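Local coordinates for alpha-1,3-glucanase (Bacillus circulans, PDB 5ZRU), which hydrolyses alpha-1,3-glucan as a family 87 glycoside hydrolase, this chain being the catalytic unit of a longer, probably carbohydrate-binding protein, at residues Asn394-Asn399 and Ile410-Gly415; Ser464-Leu467 and Glu471-Ala474; Ile518-Ala523 and Gly539-Thr544; Ser531-Pro536 and Tyr543-Asn548. All coordinates share one frame; numbering follows the deposited sequence.

Interaction 1 of 4, residues Asn394-Asn399 and Ile410-Gly415; sequences NTFSYN and IAFFGG
Phe396 and Phe412 meet as an aromatic pair, near parallel at 17° but displaced, with only a corner of each ring meeting and the centroids 5.8 Å apart. The nearest atoms are CE1 of Phe412 and CE2 of Phe396, 3.7 Å apart in an oblique approach, and CD2 of Phe396 is about equally far. In Phe412 the ring sits opposite the carbonyl carbon and beside the backbone N (chi1 -63°), which carries its far end nearer to Phe396 than the start of the side chain would suggest. The second apolar touch comes from Ile410, whose CG2 branch lies at the edge of the Phe396 ring, 3.8 Å from CD2. A backbone oxygen, Ala411 O, lies beside the same ring edge, 4.3 Å from CE2. These contacts fill the interior of one coil of the right-handed parallel beta-helix expected of a pectate-lyase-like domain; strands 395-397 and 411-412 belong to different faces of that coil and look at each other across its core. Leu378 and Val380 of the preceding coil and Ala420 of the following one pack against the same group. Among the polar contacts, the amides of Asn394 and Asn399 bond along the helix axis to the coil before, Asn394 to Thr360 O and Ser363 N, Asn399 to Val365 O and Ser368 N. Ala411 points its methyl away from Phe396, against Asp376, a residue seen to bind calcium in a structure of this protein, though it holds no ion here.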
loop_
_atom_site.group_PDB
_atom_site.type_symbol
_atom_site.label_atom_id
_atom_site.label_comp_id
_atom_site.label_asym_id
_atom_site.label_seq_id
_atom_site.Cartn_x
_atom_site.Cartn_y
_atom_site.Cartn_z
ATOM N N ASN A 394 13.809 -5.633 -11.077
ATOM C CA ASN A 394 12.999 -4.614 -10.421
ATOM C C ASN A 394 13.404 -4.478 -8.954
ATOM O O ASN A 394 13.919 -5.416 -8.343
ATOM C CB ASN A 394 11.509 -4.941 -10.547
ATOM C CG ASN A 394 11.033 -4.887 -11.991
ATOM O OD1 ASN A 394 11.377 -3.963 -12.728
ATOM N ND2 ASN A 394 10.258 -5.881 -12.404
ATOM N N THR A 395 13.187 -3.287 -8.396
ATOM C CA THR A 395 13.680 -2.941 -7.067
ATOM C C THR A 395 12.589 -2.271 -6.242
ATOM O O THR A 395 11.990 -1.292 -6.693
ATOM C CB THR A 395 14.868 -1.984 -7.153
ATOM O OG1 THR A 395 15.916 -2.587 -7.921
ATOM C CG2 THR A 395 15.362 -1.618 -5.748
ATOM N N PHE A 396 12.378 -2.765 -5.021
ATOM C CA PHE A 396 11.463 -2.177 -4.039
ATOM C C PHE A 396 12.299 -1.837 -2.809
ATOM O O PHE A 396 12.553 -2.717 -1.980
ATOM C CB PHE A 396 10.334 -3.147 -3.647
ATOM C CG PHE A 396 9.393 -3.521 -4.773
ATOM C CD1 PHE A 396 9.006 -2.592 -5.731
ATOM C CD2 PHE A 396 8.877 -4.810 -4.850
ATOM C CE1 PHE A 396 8.130 -2.956 -6.761
ATOM C CE2 PHE A 396 8.000 -5.176 -5.869
ATOM C CZ PHE A 396 7.628 -4.256 -6.826
ATOM N N SER A 397 12.726 -0.581 -2.661
ATOM C CA SER A 397 13.665 -0.275 -1.589
ATOM C C SER A 397 13.290 1.003 -0.856
ATOM O O SER A 397 12.715 1.923 -1.432
ATOM C CB SER A 397 15.108 -0.170 -2.124
ATOM O OG SER A 397 15.553 -1.460 -2.537
ATOM N N TYR A 398 13.639 1.040 0.434
ATOM C CA TYR A 398 13.444 2.223 1.281
ATOM C C TYR A 398 11.973 2.614 1.376
ATOM O O TYR A 398 11.628 3.795 1.352
ATOM C CB TYR A 398 14.286 3.403 0.794
ATOM C CG TYR A 398 15.772 3.157 0.956
ATOM C CD1 TYR A 398 16.397 3.357 2.183
ATOM C CD2 TYR A 398 16.539 2.703 -0.112
ATOM C CE1 TYR A 398 17.759 3.123 2.339
ATOM C CE2 TYR A 398 17.899 2.468 0.035
ATOM C CZ TYR A 398 18.495 2.672 1.258
ATOM O OH TYR A 398 19.846 2.434 1.383
ATOM N N ASN A 399 11.100 1.625 1.524
ATOM C CA ASN A 399 9.671 1.869 1.653
ATOM C C ASN A 399 9.191 1.468 3.038
ATOM O O ASN A 399 9.776 0.597 3.686
ATOM C CB ASN A 399 8.882 1.088 0.600
ATOM C CG ASN A 399 9.306 1.437 -0.802
ATOM O OD1 ASN A 399 9.161 2.583 -1.230
ATOM N ND2 ASN A 399 9.870 0.459 -1.523
ATOM N N ILE A 410 5.415 -7.221 0.263
ATOM C CA ILE A 410 6.246 -7.284 -0.935
ATOM C C ILE A 410 6.157 -8.691 -1.496
ATOM O O ILE A 410 6.231 -9.664 -0.738
ATOM C CB ILE A 410 7.719 -6.930 -0.635
ATOM C CG1 ILE A 410 7.830 -5.487 -0.137
ATOM C CG2 ILE A 410 8.603 -7.192 -1.865
ATOM C CD1 ILE A 410 9.256 -5.062 0.185
ATOM N N ALA A 411 6.011 -8.809 -2.819
ATOM C CA ALA A 411 5.901 -10.125 -3.442
ATOM C C ALA A 411 6.629 -10.173 -4.780
ATOM O O ALA A 411 6.543 -9.232 -5.576
ATOM C CB ALA A 411 4.432 -10.512 -3.660
ATOM N N PHE A 412 7.317 -11.293 -5.040
ATOM C CA PHE A 412 7.878 -11.578 -6.354
ATOM C C PHE A 412 7.298 -12.906 -6.827
ATOM O O PHE A 412 7.279 -13.883 -6.070
ATOM C CB PHE A 412 9.418 -11.660 -6.352
ATOM C CG PHE A 412 10.121 -10.377 -5.962
ATOM C CD1 PHE A 412 9.721 -9.150 -6.479
ATOM C CD2 PHE A 412 11.191 -10.412 -5.074
ATOM C CE1 PHE A 412 10.374 -7.975 -6.125
ATOM C CE2 PHE A 412 11.860 -9.240 -4.702
ATOM C CZ PHE A 412 11.450 -8.016 -5.230
ATOM N N PHE A 413 6.836 -12.941 -8.075
ATOM C CA PHE A 413 6.198 -14.134 -8.618
ATOM C C PHE A 413 6.945 -14.769 -9.786
ATOM O O PHE A 413 6.522 -15.828 -10.268
ATOM C CB PHE A 413 4.761 -13.793 -9.028
ATOM C CG PHE A 413 3.938 -13.289 -7.876
ATOM C CD1 PHE A 413 3.742 -14.091 -6.764
ATOM C CD2 PHE A 413 3.400 -12.011 -7.880
ATOM C CE1 PHE A 413 3.011 -13.636 -5.673
ATOM C CE2 PHE A 413 2.656 -11.556 -6.793
ATOM C CZ PHE A 413 2.463 -12.370 -5.694
ATOM N N GLY A 414 8.041 -14.176 -10.241
ATOM C CA GLY A 414 8.800 -14.774 -11.320
ATOM C C GLY A 414 9.845 -13.805 -11.834
ATOM O O GLY A 414 10.037 -12.721 -11.277
ATOM N N GLY A 415 10.508 -14.220 -12.913
ATOM C CA GLY A 415 11.557 -13.418 -13.512
ATOM C C GLY A 415 12.919 -13.571 -12.857
ATOM O O GLY A 415 13.229 -14.621 -12.279
#

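Interaction 2 of 4, residues Ser464-Leu467 and Glu471-Ala474; sequences SRDL and ERGA
Asp466 and Arg472 make the tight, directly bonded side of this contact. OD2 of Asp466 takes the N-H of Arg472 NE at 2.9 Å in an almost straight bond (173°), lying in the guanidinium plane and met nearly along its own C-O axis, while the carboxylate is turned 46° out of that plane. A bend at chi2 (-74°) brings NE round to the acid, and CG of the arginine packs 3.6 Å from the same OD2. A water also donates to this OD2 and to Glu471 O. Arg472 NH1 is held by Glu478 and Asp476 as well, so a leucine here would probably leave Asp466 OD2 without its charged mate and take from Glu478 and Asp476 the salt bridges that NH1 makes. At the Ser464-Glu471 side the backbones are close, with CA atoms 3.8 Å apart, but no direct bond joins them; another water bridges the gap, 2.8 Å from both Ser464 O and Glu471 OE1. Glu471 OE2 turns to Ser531, and Ser464 OG to Asp526. OD1 of Asp466 accepts from the backbone N of Tyr468 and Gly470, the first bond closing an Asx turn in this loop between strands 451-459 and 475-478 of the beta-helix.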
loop_
_atom_site.group_PDB
_atom_site.type_symbol
_atom_site.label_atom_id
_atom_site.label_comp_id
_atom_site.label_asym_id
_atom_site.label_seq_id
_atom_site.Cartn_x
_atom_site.Cartn_y
_atom_site.Cartn_z
ATOM N N SER A 464 -2.183 -16.612 11.046
ATOM C CA SER A 464 -2.774 -17.941 11.110
ATOM C C SER A 464 -4.018 -18.070 10.239
ATOM O O SER A 464 -4.567 -19.173 10.124
ATOM C CB SER A 464 -3.133 -18.302 12.564
ATOM O OG SER A 464 -1.973 -18.584 13.341
ATOM N N ARG A 465 -4.488 -16.983 9.627
ATOM C CA ARG A 465 -5.741 -17.042 8.858
ATOM C C ARG A 465 -5.670 -16.137 7.627
ATOM O O ARG A 465 -6.112 -14.984 7.662
ATOM C CB ARG A 465 -6.923 -16.675 9.739
ATOM C CG ARG A 465 -8.242 -17.025 9.072
ATOM C CD ARG A 465 -9.425 -16.477 9.818
ATOM N NE ARG A 465 -10.664 -16.920 9.182
ATOM C CZ ARG A 465 -11.875 -16.557 9.590
ATOM N NH1 ARG A 465 -11.996 -15.743 10.619
ATOM N NH2 ARG A 465 -12.955 -17.004 8.963
ATOM N N ASP A 466 -5.150 -16.676 6.529
ATOM C CA ASP A 466 -5.284 -16.003 5.246
ATOM C C ASP A 466 -6.691 -16.278 4.717
ATOM O O ASP A 466 -7.565 -16.759 5.444
ATOM C CB ASP A 466 -4.167 -16.419 4.288
ATOM C CG ASP A 466 -4.223 -17.885 3.880
ATOM O OD1 ASP A 466 -5.164 -18.607 4.263
ATOM O OD2 ASP A 466 -3.309 -18.307 3.135
ATOM N N LEU A 467 -6.932 -15.986 3.442
ATOM C CA LEU A 467 -8.276 -16.166 2.902
ATOM C C LEU A 467 -8.610 -17.625 2.615
ATOM O O LEU A 467 -9.747 -17.913 2.216
ATOM C CB LEU A 467 -8.448 -15.320 1.640
ATOM C CG LEU A 467 -8.384 -13.813 1.936
ATOM C CD1 LEU A 467 -8.537 -13.020 0.654
ATOM C CD2 LEU A 467 -9.480 -13.427 2.930
ATOM N N GLU A 471 -2.290 -20.666 7.753
ATOM C CA GLU A 471 -1.162 -19.889 8.236
ATOM C C GLU A 471 -0.253 -19.445 7.093
ATOM O O GLU A 471 -0.174 -20.089 6.041
ATOM C CB GLU A 471 -0.354 -20.703 9.259
ATOM C CG GLU A 471 0.217 -22.014 8.724
ATOM C CD GLU A 471 -0.725 -23.219 8.886
ATOM O OE1 GLU A 471 -1.945 -23.033 9.085
ATOM O OE2 GLU A 471 -0.237 -24.369 8.785
ATOM N N ARG A 472 0.425 -18.313 7.309
ATOM C CA ARG A 472 1.454 -17.799 6.415
ATOM C C ARG A 472 2.592 -17.242 7.261
ATOM O O ARG A 472 2.352 -16.665 8.326
ATOM C CB ARG A 472 0.919 -16.696 5.483
ATOM C CG ARG A 472 -0.126 -17.184 4.472
ATOM C CD ARG A 472 0.529 -17.985 3.368
ATOM N NE ARG A 472 -0.464 -18.636 2.510
ATOM C CZ ARG A 472 -0.155 -19.451 1.508
ATOM N NH1 ARG A 472 1.120 -19.695 1.222
ATOM N NH2 ARG A 472 -1.116 -20.006 0.780
ATOM N N GLY A 473 3.821 -17.426 6.786
ATOM C CA GLY A 473 4.961 -16.899 7.500
ATOM C C GLY A 473 5.040 -15.389 7.392
ATOM O O GLY A 473 4.450 -14.771 6.507
ATOM N N ALA A 474 5.744 -14.773 8.341
ATOM C CA ALA A 474 6.139 -13.381 8.133
ATOM C C ALA A 474 6.903 -13.254 6.820
ATOM O O ALA A 474 6.723 -12.286 6.068
ATOM C CB ALA A 474 6.980 -12.882 9.316
HETATM O O HOH W 1 -3.503 -21.626 10.894
HETATM O O HOH W 2 -2.438 -20.807 4.200
#

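Interaction 3 of 4, residues Ile518-Ala523 and Gly539-Thr544; sequences ININGA and GAAIYT
Ile520 lays the end of its long branch against Ala541, with CD1 4.0 Å from the Ala541 methyl carbon CB and 3.8 Å from Ala541 O. Its CG1 branch runs beside the backbone N, opposite the carbonyl carbon (chi1 -57°), and is extended beyond (chi2 174°), which carries CD1 across to segment 539-544 while CG2 remains on the carbonyl side. Three residues on, Ala523 repeats the approach with a shorter side chain: its CB lies 3.7 Å from Ala540 O, a methyl packed on a carbonyl oxygen. There the backbones come closest, Ala523 CA and Gly539 CA being 5.5 Å apart, with Ala523 C 4.1 Å from Gly539 O. This is the interior of a coil near the C-terminal end of the parallel beta-helix: strand 513-523 supplies one wall, and the run through Ala540 and Ala541 into strand 542-544 the other, so small side chains sit where the two walls converge. The coil before adds Ala501 and Ile502 to the surroundings of Ile520, and strand 550-561 of the coil after adds Leu556 and Ile561. Ile542, next along from Ala541, rests on Phe553 of that same strand 550-561. Ala540 N is bonded to Ser500 OG of the coil before, in the run leading up to strand 502-505, the counterpart of strand 542-544 one turn earlier.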
loop_
_atom_site.group_PDB
_atom_site.type_symbol
_atom_site.label_atom_id
_atom_site.label_comp_id
_atom_site.label_asym_id
_atom_site.label_seq_id
_atom_site.Cartn_x
_atom_site.Cartn_y
_atom_site.Cartn_z
ATOM N N ILE A 518 19.872 -13.241 10.150
ATOM C CA ILE A 518 18.449 -13.123 10.456
ATOM C C ILE A 518 18.280 -13.064 11.969
ATOM O O ILE A 518 18.858 -13.885 12.694
ATOM C CB ILE A 518 17.655 -14.307 9.877
ATOM C CG1 ILE A 518 18.014 -14.557 8.399
ATOM C CG2 ILE A 518 16.146 -14.098 10.086
ATOM C CD1 ILE A 518 17.766 -13.401 7.465
ATOM N N ASN A 519 17.481 -12.110 12.451
ATOM C CA ASN A 519 17.118 -12.031 13.865
ATOM C C ASN A 519 15.617 -12.225 14.003
ATOM O O ASN A 519 14.834 -11.419 13.488
ATOM C CB ASN A 519 17.531 -10.692 14.480
ATOM C CG ASN A 519 19.028 -10.481 14.444
ATOM O OD1 ASN A 519 19.800 -11.362 14.828
ATOM N ND2 ASN A 519 19.450 -9.308 13.971
ATOM N N ILE A 520 15.219 -13.274 14.721
ATOM C CA ILE A 520 13.814 -13.605 14.923
ATOM C C ILE A 520 13.509 -13.419 16.398
ATOM O O ILE A 520 13.981 -14.188 17.249
ATOM C CB ILE A 520 13.497 -15.033 14.466
ATOM C CG1 ILE A 520 13.887 -15.189 12.995
ATOM C CG2 ILE A 520 12.017 -15.337 14.696
ATOM C CD1 ILE A 520 13.762 -16.638 12.418
ATOM N N ASN A 521 12.709 -12.412 16.705
ATOM C CA ASN A 521 12.423 -12.050 18.087
ATOM C C ASN A 521 10.914 -12.101 18.274
ATOM O O ASN A 521 10.212 -11.136 17.959
ATOM C CB ASN A 521 12.990 -10.672 18.412
ATOM C CG ASN A 521 12.758 -10.279 19.855
ATOM O OD1 ASN A 521 12.374 -11.109 20.685
ATOM N ND2 ASN A 521 12.995 -9.009 20.166
ATOM N N GLY A 522 10.418 -13.228 18.778
ATOM C CA GLY A 522 8.997 -13.381 19.015
ATOM C C GLY A 522 8.283 -14.081 17.876
ATOM O O GLY A 522 8.244 -13.574 16.752
ATOM N N ALA A 523 7.703 -15.244 18.150
ATOM C CA ALA A 523 6.905 -15.932 17.144
ATOM C C ALA A 523 5.777 -16.666 17.846
ATOM O O ALA A 523 5.843 -16.936 19.047
ATOM C CB ALA A 523 7.760 -16.896 16.304
ATOM N N GLY A 539 3.451 -21.207 16.852
ATOM C CA GLY A 539 4.279 -20.607 15.817
ATOM C C GLY A 539 5.756 -20.822 16.103
ATOM O O GLY A 539 6.209 -20.732 17.248
ATOM N N ALA A 540 6.511 -21.107 15.049
ATOM C CA ALA A 540 7.931 -21.410 15.142
ATOM C C ALA A 540 8.784 -20.330 14.479
ATOM O O ALA A 540 8.294 -19.458 13.756
ATOM C CB ALA A 540 8.232 -22.764 14.491
ATOM N N ALA A 541 10.096 -20.424 14.713
ATOM C CA ALA A 541 11.041 -19.598 13.962
ATOM C C ALA A 541 11.075 -19.998 12.491
ATOM O O ALA A 541 11.045 -19.141 11.602
ATOM C CB ALA A 541 12.437 -19.708 14.567
ATOM N N ILE A 542 11.176 -21.299 12.214
ATOM C CA ILE A 542 11.221 -21.814 10.852
ATOM C C ILE A 542 10.250 -22.978 10.749
ATOM O O ILE A 542 10.262 -23.876 11.598
ATOM C CB ILE A 542 12.640 -22.264 10.452
ATOM C CG1 ILE A 542 13.640 -21.121 10.672
ATOM C CG2 ILE A 542 12.661 -22.749 9.011
ATOM C CD1 ILE A 542 15.116 -21.553 10.555
ATOM N N TYR A 543 9.464 -22.988 9.677
ATOM C CA TYR A 543 8.363 -23.923 9.477
ATOM C C TYR A 543 8.383 -24.405 8.039
ATOM O O TYR A 543 8.461 -23.589 7.121
ATOM C CB TYR A 543 7.033 -23.214 9.796
ATOM C CG TYR A 543 5.750 -23.928 9.428
ATOM C CD1 TYR A 543 5.507 -25.238 9.830
ATOM C CD2 TYR A 543 4.746 -23.253 8.740
ATOM C CE1 TYR A 543 4.300 -25.876 9.510
ATOM C CE2 TYR A 543 3.547 -23.871 8.425
ATOM C CZ TYR A 543 3.330 -25.180 8.814
ATOM O OH TYR A 543 2.127 -25.774 8.513
ATOM N N THR A 544 8.317 -25.720 7.827
ATOM C CA THR A 544 8.024 -26.228 6.496
ATOM C C THR A 544 6.878 -27.225 6.580
ATOM O O THR A 544 6.708 -27.932 7.580
ATOM C CB THR A 544 9.244 -26.885 5.803
ATOM O OG1 THR A 544 9.352 -28.256 6.201
ATOM C CG2 THR A 544 10.563 -26.128 6.122
#

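Interaction 4 of 4, residues Ser531-Pro536 and Tyr543-Asn548; sequences SRFSSP and YTYTGN
The rings of Phe533 and Tyr545 are stacked face to face, centroids 3.7 Å apart and planes at 8°. The near-parallel rings are displaced so that an atom of each sits over the other's centre, Tyr545 CE2 over the Phe533 ring and Phe533 CD2 over the Tyr545 ring; the closest atoms, Phe533 CG and Tyr545 CD2, are 3.4 Å apart. Tyr545 carries its ring between the backbone N and the carbonyl carbon (chi1 56°), which stands it up against Phe533. The opposite face of Phe533 takes the CD of Arg532, so the phenyl ring is sandwiched. A leucine in place of Tyr545 would probably strip this face of its flat partner and leave the Phe533 ring freer to turn. Beside the stack, Ser534 OG and Tyr543 OH share a hydrogen bond of 2.7 Å, the serine oxygen lying in the plane of the Tyr543 ring at its edge; the same hydroxyl makes a weak bond to Glu471 and lies 3.5 Å from Phe533 CB. Ser531 OG, itself bonded to Glu471, accepts from Ser534 N at 2.9 Å, an ST motif that fixes the turn carrying Phe533 and Ser534. The loop 531-536 thus lies over strand 542-544 and the residues after it, with Gln503 of strand 502-505 touching Phe533, Tyr543 and Tyr545, and Phe568 of strand 567-568 against Ser534 and Ser535.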
loop_
_atom_site.group_PDB
_atom_site.type_symbol
_atom_site.label_atom_id
_atom_site.label_comp_id
_atom_site.label_asym_id
_atom_site.label_seq_id
_atom_site.Cartn_x
_atom_site.Cartn_y
_atom_site.Cartn_z
ATOM N N SER A 531 -3.933 -25.736 12.458
ATOM C CA SER A 531 -3.086 -25.600 11.281
ATOM C C SER A 531 -3.820 -26.086 10.043
ATOM O O SER A 531 -4.459 -27.145 10.057
ATOM C CB SER A 531 -1.766 -26.381 11.455
ATOM O OG SER A 531 -1.002 -26.402 10.255
ATOM N N ARG A 532 -3.725 -25.302 8.969
ATOM C CA ARG A 532 -4.211 -25.769 7.677
ATOM C C ARG A 532 -3.357 -26.916 7.159
ATOM O O ARG A 532 -3.881 -27.951 6.732
ATOM C CB ARG A 532 -4.220 -24.620 6.670
ATOM C CG ARG A 532 -4.607 -25.034 5.233
ATOM C CD ARG A 532 -4.427 -23.852 4.291
ATOM N NE ARG A 532 -4.782 -24.134 2.904
ATOM C CZ ARG A 532 -4.456 -23.348 1.881
ATOM N NH1 ARG A 532 -3.744 -22.245 2.091
ATOM N NH2 ARG A 532 -4.824 -23.663 0.647
ATOM N N PHE A 533 -2.033 -26.761 7.210
ATOM C CA PHE A 533 -1.144 -27.647 6.473
ATOM C C PHE A 533 -0.631 -28.827 7.280
ATOM O O PHE A 533 -0.267 -29.846 6.683
ATOM C CB PHE A 533 0.069 -26.871 5.947
ATOM C CG PHE A 533 -0.279 -25.790 4.973
ATOM C CD1 PHE A 533 -0.894 -26.099 3.758
ATOM C CD2 PHE A 533 0.020 -24.469 5.258
ATOM C CE1 PHE A 533 -1.207 -25.097 2.846
ATOM C CE2 PHE A 533 -0.298 -23.462 4.352
ATOM C CZ PHE A 533 -0.905 -23.777 3.146
ATOM N N SER A 534 -0.584 -28.724 8.604
ATOM C CA SER A 534 0.161 -29.686 9.399
ATOM C C SER A 534 -0.637 -30.031 10.643
ATOM O O SER A 534 -1.805 -29.653 10.797
ATOM C CB SER A 534 1.542 -29.133 9.784
ATOM O OG SER A 534 2.124 -28.422 8.712
ATOM N N SER A 535 0.010 -30.771 11.532
ATOM C CA SER A 535 -0.556 -31.031 12.833
ATOM C C SER A 535 -0.503 -29.756 13.671
ATOM O O SER A 535 0.272 -28.841 13.369
ATOM C CB SER A 535 0.215 -32.160 13.505
ATOM O OG SER A 535 1.601 -31.915 13.410
ATOM N N PRO A 536 -1.321 -29.666 14.725
ATOM C CA PRO A 536 -1.339 -28.441 15.536
ATOM C C PRO A 536 0.038 -28.109 16.086
ATOM O O PRO A 536 0.837 -28.992 16.402
ATOM C CB PRO A 536 -2.317 -28.776 16.672
ATOM C CG PRO A 536 -3.151 -29.878 16.141
ATOM C CD PRO A 536 -2.275 -30.673 15.233
ATOM N N TYR A 543 9.464 -22.988 9.677
ATOM C CA TYR A 543 8.363 -23.923 9.477
ATOM C C TYR A 543 8.383 -24.405 8.039
ATOM O O TYR A 543 8.461 -23.589 7.121
ATOM C CB TYR A 543 7.033 -23.214 9.796
ATOM C CG TYR A 543 5.750 -23.928 9.428
ATOM C CD1 TYR A 543 5.507 -25.238 9.830
ATOM C CD2 TYR A 543 4.746 -23.253 8.740
ATOM C CE1 TYR A 543 4.300 -25.876 9.510
ATOM C CE2 TYR A 543 3.547 -23.871 8.425
ATOM C CZ TYR A 543 3.330 -25.180 8.814
ATOM O OH TYR A 543 2.127 -25.774 8.513
ATOM N N THR A 544 8.317 -25.720 7.827
ATOM C CA THR A 544 8.024 -26.228 6.496
ATOM C C THR A 544 6.878 -27.225 6.580
ATOM O O THR A 544 6.708 -27.932 7.580
ATOM C CB THR A 544 9.244 -26.885 5.803
ATOM O OG1 THR A 544 9.352 -28.256 6.201
ATOM C CG2 THR A 544 10.563 -26.128 6.122
ATOM N N TYR A 545 6.060 -27.232 5.535
ATOM C CA TYR A 545 5.028 -28.243 5.341
ATOM C C TYR A 545 5.237 -28.942 4.001
ATOM O O TYR A 545 4.289 -29.412 3.371
ATOM C CB TYR A 545 3.624 -27.640 5.459
ATOM C CG TYR A 545 3.334 -26.490 4.525
ATOM C CD1 TYR A 545 3.797 -25.202 4.811
ATOM C CD2 TYR A 545 2.572 -26.675 3.373
ATOM C CE1 TYR A 545 3.538 -24.143 3.959
ATOM C CE2 TYR A 545 2.299 -25.610 2.513
ATOM C CZ TYR A 545 2.784 -24.344 2.820
ATOM O OH TYR A 545 2.532 -23.279 1.984
ATOM N N THR A 546 6.490 -28.975 3.551
ATOM C CA THR A 546 6.932 -29.835 2.465
ATOM C C THR A 546 8.225 -30.513 2.883
ATOM O O THR A 546 9.015 -29.956 3.652
ATOM C CB THR A 546 7.160 -29.071 1.144
ATOM O OG1 THR A 546 7.547 -29.987 0.112
ATOM C CG2 THR A 546 8.257 -28.020 1.285
ATOM N N GLY A 547 8.422 -31.732 2.391
ATOM C CA GLY A 547 9.686 -32.420 2.540
ATOM C C GLY A 547 10.611 -32.246 1.362
ATOM O O GLY A 547 11.709 -32.810 1.354
ATOM N N ASN A 548 10.196 -31.479 0.356
ATOM C CA ASN A 548 10.983 -31.251 -0.850
ATOM C C ASN A 548 11.573 -29.849 -0.786
ATOM O O ASN A 548 10.895 -28.869 -1.110
ATOM C CB ASN A 548 10.117 -31.414 -2.092
ATOM C CG ASN A 548 10.887 -31.166 -3.370
ATOM O OD1 ASN A 548 12.110 -31.331 -3.415
ATOM N ND2 ASN A 548 10.177 -30.766 -4.422
#

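How the interactions relate
From the N terminus, interaction 1 closes first, joining two faces of one beta-helix coil across the ten residues between its segments. Interaction 2 follows in series, pinching a tight loop with three residues between its ends. Interaction 3 then spans a longer loop between strands 513-523 and 542-544. Interaction 4 opens inside that loop, and both close on strand 542-544, sharing Tyr543 and Thr544. Glu471 of interaction 2 reaches this later loop, with OE2 2.6 Å from Ser531 OG, thereby tying together loops of coils two turns apart. Interaction 1 touches none of the others and lies nearest the centre of the chain.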